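Long-range contact in methylxanthine N3-demethylase NdmB (PDB 6ICL), which removes the N3-methyl group of theobromine and other methylxanthines as formaldehyde, acting as a Rieske non-heme iron oxygenase in bacterial caffeine degradation: residues A[224-230]-A[248-254]. Numbering follows the deposited sequence.
Sequences GELQFKL and FTYRCTM
Phe228 and Tyr250 stack their rings across two neighbouring antiparallel strands, 225-230 and 246-253, in the seven-stranded sheet of the Rieske oxygenase's C-terminal domain. The side chain of Tyr250 is about 10 Å from the bound Fe (III) ion. Leu226/Cys252, Phe228/Tyr250 and Leu230/Phe248 are the hydrogen-bonded pairs. The rings form an offset stack with centroids 4.5 Å apart and planes inclined by 20°. Phe228 CE2 sits over one face of the tyrosine ring, 3.2 Å from Tyr250 CG, while Tyr250 CB lies over a face of the phenylalanine in a CH-pi contact. Phe228 reaches this position by setting CG between its own backbone N and carbonyl carbon (chi1 44°), which swings the ring across to the partner strand. Cys252 SG approaches the same ring obliquely, 3.9 Å from Phe228 CE1, and Leu230 CD1 meets Tyr250 near CE1. Helix 337-355 meets Phe228 through Ile338 and, past the strand end, Met254 through Trp345, His346 and Leu349.

On the other, polar face Glu225, extended beyond CG, meets Arg251 diagonally, and the arginine bends at chi3 (54°) to present NE and NH2 side-on to the two carboxylate oxygens. In this bidentate salt bridge Arg251 NE donates to Glu225 OE1 at 2.7 Å, on its syn lone pair, whereas Arg251 NH2 reaches Glu225 OE2 at 2.9 Å, on the syn side but out of the carboxylate plane. Tyr162 adds a cation-pi contact to the arginine. Gln227 runs alongside Arg251, its NE2 bonding Glu225 OE1 from above the carboxylate plane as a second donor. A water links Glu225 OE2 to Thr253 OG1, which also bonds Tyr162 N. Just before strand 225-230, Gly224 O accepts a further backbone bond from Met254 N at 3.1 Å, and a water bridges that oxygen to Met254 O.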
ATOM      1  N   GLY A 224      -4.181  41.946  25.776  1.00 50.70           N
ATOM      2  CA  GLY A 224      -4.262  40.995  24.676  1.00 48.14           C
ATOM      3  C   GLY A 224      -4.394  39.536  25.072  1.00 47.01           C
ATOM      4  O   GLY A 224      -4.350  38.666  24.191  1.00 46.68           O
ATOM      5  N   GLU A 225      -4.564  39.237  26.360  1.00 45.53           N
ATOM      6  CA  GLU A 225      -4.632  37.874  26.870  1.00 38.23           C
ATOM      7  C   GLU A 225      -5.970  37.638  27.562  1.00 46.84           C
ATOM      8  O   GLU A 225      -6.480  38.525  28.255  1.00 44.35           O
ATOM      9  CB  GLU A 225      -3.509  37.601  27.878  1.00 40.62           C
ATOM     10  CG  GLU A 225      -2.104  38.040  27.437  1.00 44.86           C
ATOM     11  CD  GLU A 225      -1.030  37.624  28.441  1.00 44.84           C
ATOM     12  OE1 GLU A 225      -1.378  37.066  29.511  1.00 43.36           O
ATOM     13  OE2 GLU A 225       0.166  37.845  28.157  1.00 42.60           O
ATOM     14  N   LEU A 226      -6.539  36.447  27.384  1.00 41.49           N
ATOM     15  CA  LEU A 226      -7.511  35.935  28.346  1.00 42.34           C
ATOM     16  C   LEU A 226      -6.762  35.379  29.549  1.00 47.22           C
ATOM     17  O   LEU A 226      -5.828  34.584  29.393  1.00 45.20           O
ATOM     18  CB  LEU A 226      -8.390  34.845  27.738  1.00 42.50           C
ATOM     19  CG  LEU A 226      -9.668  35.261  27.020  1.00 47.76           C
ATOM     20  CD1 LEU A 226     -10.373  34.035  26.481  1.00 42.83           C
ATOM     21  CD2 LEU A 226     -10.593  36.064  27.960  1.00 42.18           C
ATOM     22  N   GLN A 227      -7.150  35.814  30.751  1.00 41.56           N
ATOM     23  CA  GLN A 227      -6.505  35.368  31.972  1.00 41.87           C
ATOM     24  C   GLN A 227      -7.559  34.854  32.935  1.00 49.20           C
ATOM     25  O   GLN A 227      -8.553  35.537  33.210  1.00 49.05           O
ATOM     26  CB  GLN A 227      -5.686  36.489  32.606  1.00 46.52           C
ATOM     27  CG  GLN A 227      -4.578  36.980  31.711  1.00 44.08           C
ATOM     28  CD  GLN A 227      -3.666  37.963  32.407  1.00 49.84           C
ATOM     29  OE1 GLN A 227      -3.949  38.397  33.524  1.00 51.29           O
ATOM     30  NE2 GLN A 227      -2.560  38.318  31.754  1.00 42.79           N
ATOM     31  N   PHE A 228      -7.353  33.636  33.418  1.00 43.31           N
ATOM     32  CA  PHE A 228      -8.244  33.059  34.399  1.00 42.72           C
ATOM     33  C   PHE A 228      -7.444  32.069  35.220  1.00 46.83           C
ATOM     34  O   PHE A 228      -6.365  31.620  34.819  1.00 46.27           O
ATOM     35  CB  PHE A 228      -9.468  32.390  33.755  1.00 44.39           C
ATOM     36  CG  PHE A 228      -9.143  31.548  32.539  1.00 44.25           C
ATOM     37  CD1 PHE A 228      -8.979  32.134  31.295  1.00 42.81           C
ATOM     38  CD2 PHE A 228      -9.007  30.173  32.646  1.00 46.11           C
ATOM     39  CE1 PHE A 228      -8.684  31.364  30.175  1.00 41.67           C
ATOM     40  CE2 PHE A 228      -8.708  29.394  31.518  1.00 45.49           C
ATOM     41  CZ  PHE A 228      -8.552  29.991  30.295  1.00 39.74           C
ATOM     42  N   LYS A 229      -7.978  31.750  36.383  1.00 39.95           N
ATOM     43  CA  LYS A 229      -7.328  30.876  37.335  1.00 46.64           C
ATOM     44  C   LYS A 229      -8.387  29.917  37.850  1.00 46.78           C
ATOM     45  O   LYS A 229      -9.532  30.312  38.068  1.00 51.21           O
ATOM     46  CB  LYS A 229      -6.668  31.696  38.475  1.00 48.87           C
ATOM     47  CG  LYS A 229      -6.145  30.864  39.638  1.00 54.93           C
ATOM     48  CD  LYS A 229      -5.130  31.646  40.483  1.00 66.42           C
ATOM     49  CE  LYS A 229      -4.684  30.865  41.725  1.00 75.49           C
ATOM     50  NZ  LYS A 229      -4.875  31.625  43.002  1.00 82.58           N
ATOM     51  N   LEU A 230      -8.033  28.646  37.947  1.00 52.51           N
ATOM     52  CA  LEU A 230      -8.926  27.609  38.440  1.00 55.73           C
ATOM     53  C   LEU A 230      -8.274  26.968  39.650  1.00 58.42           C
ATOM     54  O   LEU A 230      -7.089  26.618  39.608  1.00 59.67           O
ATOM     55  CB  LEU A 230      -9.208  26.546  37.370  1.00 56.12           C
ATOM     56  CG  LEU A 230      -9.735  26.998  36.005  1.00 58.71           C
ATOM     57  CD1 LEU A 230      -9.943  25.789  35.104  1.00 59.81           C
ATOM     58  CD2 LEU A 230     -11.027  27.772  36.128  1.00 58.44           C
ATOM     59  N   PHE A 248      -4.282  26.184  38.769  1.00 46.09           N
ATOM     60  CA  PHE A 248      -4.172  26.264  37.317  1.00 42.96           C
ATOM     61  C   PHE A 248      -4.331  27.724  36.917  1.00 44.14           C
ATOM     62  O   PHE A 248      -5.430  28.285  37.001  1.00 46.02           O
ATOM     63  CB  PHE A 248      -5.219  25.375  36.650  1.00 42.01           C
ATOM     64  CG  PHE A 248      -5.131  23.929  37.072  1.00 49.93           C
ATOM     65  CD1 PHE A 248      -5.819  23.471  38.196  1.00 52.52           C
ATOM     66  CD2 PHE A 248      -4.346  23.035  36.359  1.00 44.40           C
ATOM     67  CE1 PHE A 248      -5.721  22.147  38.598  1.00 55.66           C
ATOM     68  CE2 PHE A 248      -4.242  21.712  36.753  1.00 46.32           C
ATOM     69  CZ  PHE A 248      -4.928  21.262  37.869  1.00 52.32           C
ATOM     70  N   THR A 249      -3.239  28.338  36.491  1.00 39.18           N
ATOM     71  CA  THR A 249      -3.207  29.754  36.165  1.00 40.49           C
ATOM     72  C   THR A 249      -2.984  29.900  34.666  1.00 39.69           C
ATOM     73  O   THR A 249      -1.929  29.510  34.153  1.00 38.38           O
ATOM     74  CB  THR A 249      -2.101  30.451  36.959  1.00 43.49           C
ATOM     75  OG1 THR A 249      -2.240  30.123  38.351  1.00 43.05           O
ATOM     76  CG2 THR A 249      -2.182  31.941  36.785  1.00 44.24           C
ATOM     77  N   TYR A 250      -3.961  30.477  33.973  1.00 44.13           N
ATOM     78  CA  TYR A 250      -3.947  30.583  32.521  1.00 39.87           C
ATOM     79  C   TYR A 250      -3.664  32.009  32.093  1.00 45.17           C
ATOM     80  O   TYR A 250      -4.359  32.939  32.514  1.00 40.58           O
ATOM     81  CB  TYR A 250      -5.277  30.149  31.911  1.00 39.54           C
ATOM     82  CG  TYR A 250      -5.624  28.697  32.120  1.00 40.51           C
ATOM     83  CD1 TYR A 250      -6.142  28.265  33.331  1.00 38.78           C
ATOM     84  CD2 TYR A 250      -5.481  27.766  31.086  1.00 39.06           C
ATOM     85  CE1 TYR A 250      -6.493  26.965  33.535  1.00 42.67           C
ATOM     86  CE2 TYR A 250      -5.818  26.442  31.279  1.00 37.11           C
ATOM     87  CZ  TYR A 250      -6.329  26.046  32.518  1.00 41.94           C
ATOM     88  OH  TYR A 250      -6.676  24.739  32.770  1.00 41.37           O
ATOM     89  N   ARG A 251      -2.664  32.168  31.228  1.00 38.69           N
ATOM     90  CA  ARG A 251      -2.478  33.378  30.446  1.00 37.96           C
ATOM     91  C   ARG A 251      -2.521  32.967  28.986  1.00 42.13           C
ATOM     92  O   ARG A 251      -1.711  32.142  28.546  1.00 40.31           O
ATOM     93  CB  ARG A 251      -1.161  34.074  30.789  1.00 42.44           C
ATOM     94  CG  ARG A 251      -1.116  34.619  32.225  1.00 44.75           C
ATOM     95  CD  ARG A 251       0.193  35.363  32.472  1.00 41.49           C
ATOM     96  NE  ARG A 251       0.431  36.405  31.471  1.00 44.76           N
ATOM     97  CZ  ARG A 251       1.475  37.226  31.506  1.00 42.53           C
ATOM     98  NH1 ARG A 251       2.353  37.109  32.492  1.00 45.31           N
ATOM     99  NH2 ARG A 251       1.640  38.165  30.580  1.00 42.71           N
ATOM    100  N   CYS A 252      -3.468  33.529  28.243  1.00 41.32           N
ATOM    101  CA  CYS A 252      -3.863  33.012  26.937  1.00 36.64           C
ATOM    102  C   CYS A 252      -3.790  34.134  25.921  1.00 43.13           C
ATOM    103  O   CYS A 252      -4.794  34.830  25.732  1.00 40.64           O
ATOM    104  CB  CYS A 252      -5.280  32.432  27.003  1.00 34.49           C
ATOM    105  SG  CYS A 252      -5.449  30.988  28.050  1.00 39.72           S
ATOM    106  N   THR A 253      -2.642  34.302  25.257  1.00 36.13           N
ATOM    107  CA  THR A 253      -2.582  35.330  24.232  1.00 37.21           C
ATOM    108  C   THR A 253      -3.557  34.988  23.120  1.00 41.16           C
ATOM    109  O   THR A 253      -3.574  33.855  22.618  1.00 36.90           O
ATOM    110  CB  THR A 253      -1.176  35.479  23.656  1.00 39.30           C
ATOM    111  OG1 THR A 253      -0.222  35.614  24.709  1.00 40.08           O
ATOM    112  CG2 THR A 253      -1.104  36.694  22.794  1.00 35.39           C
ATOM    113  N   MET A 254      -4.379  35.962  22.748  1.00 39.00           N
ATOM    114  CA  MET A 254      -5.312  35.791  21.648  1.00 37.40           C
ATOM    115  C   MET A 254      -4.577  35.787  20.303  1.00 39.92           C
ATOM    116  O   MET A 254      -3.569  36.480  20.135  1.00 40.95           O
ATOM    117  CB  MET A 254      -6.359  36.893  21.686  1.00 38.79           C
ATOM    118  CG  MET A 254      -7.199  36.865  22.966  1.00 40.40           C
ATOM    119  SD  MET A 254      -8.365  35.487  23.008  1.00 40.60           S
ATOM    120  CE  MET A 254      -9.516  36.043  21.748  1.00 37.17           C
TER
HETATM  121  O   HOH W   1      -3.340  39.166  21.406  1.00 41.22           O
HETATM  122  O   HOH W   2       0.649  38.164  25.542  1.00 35.77           O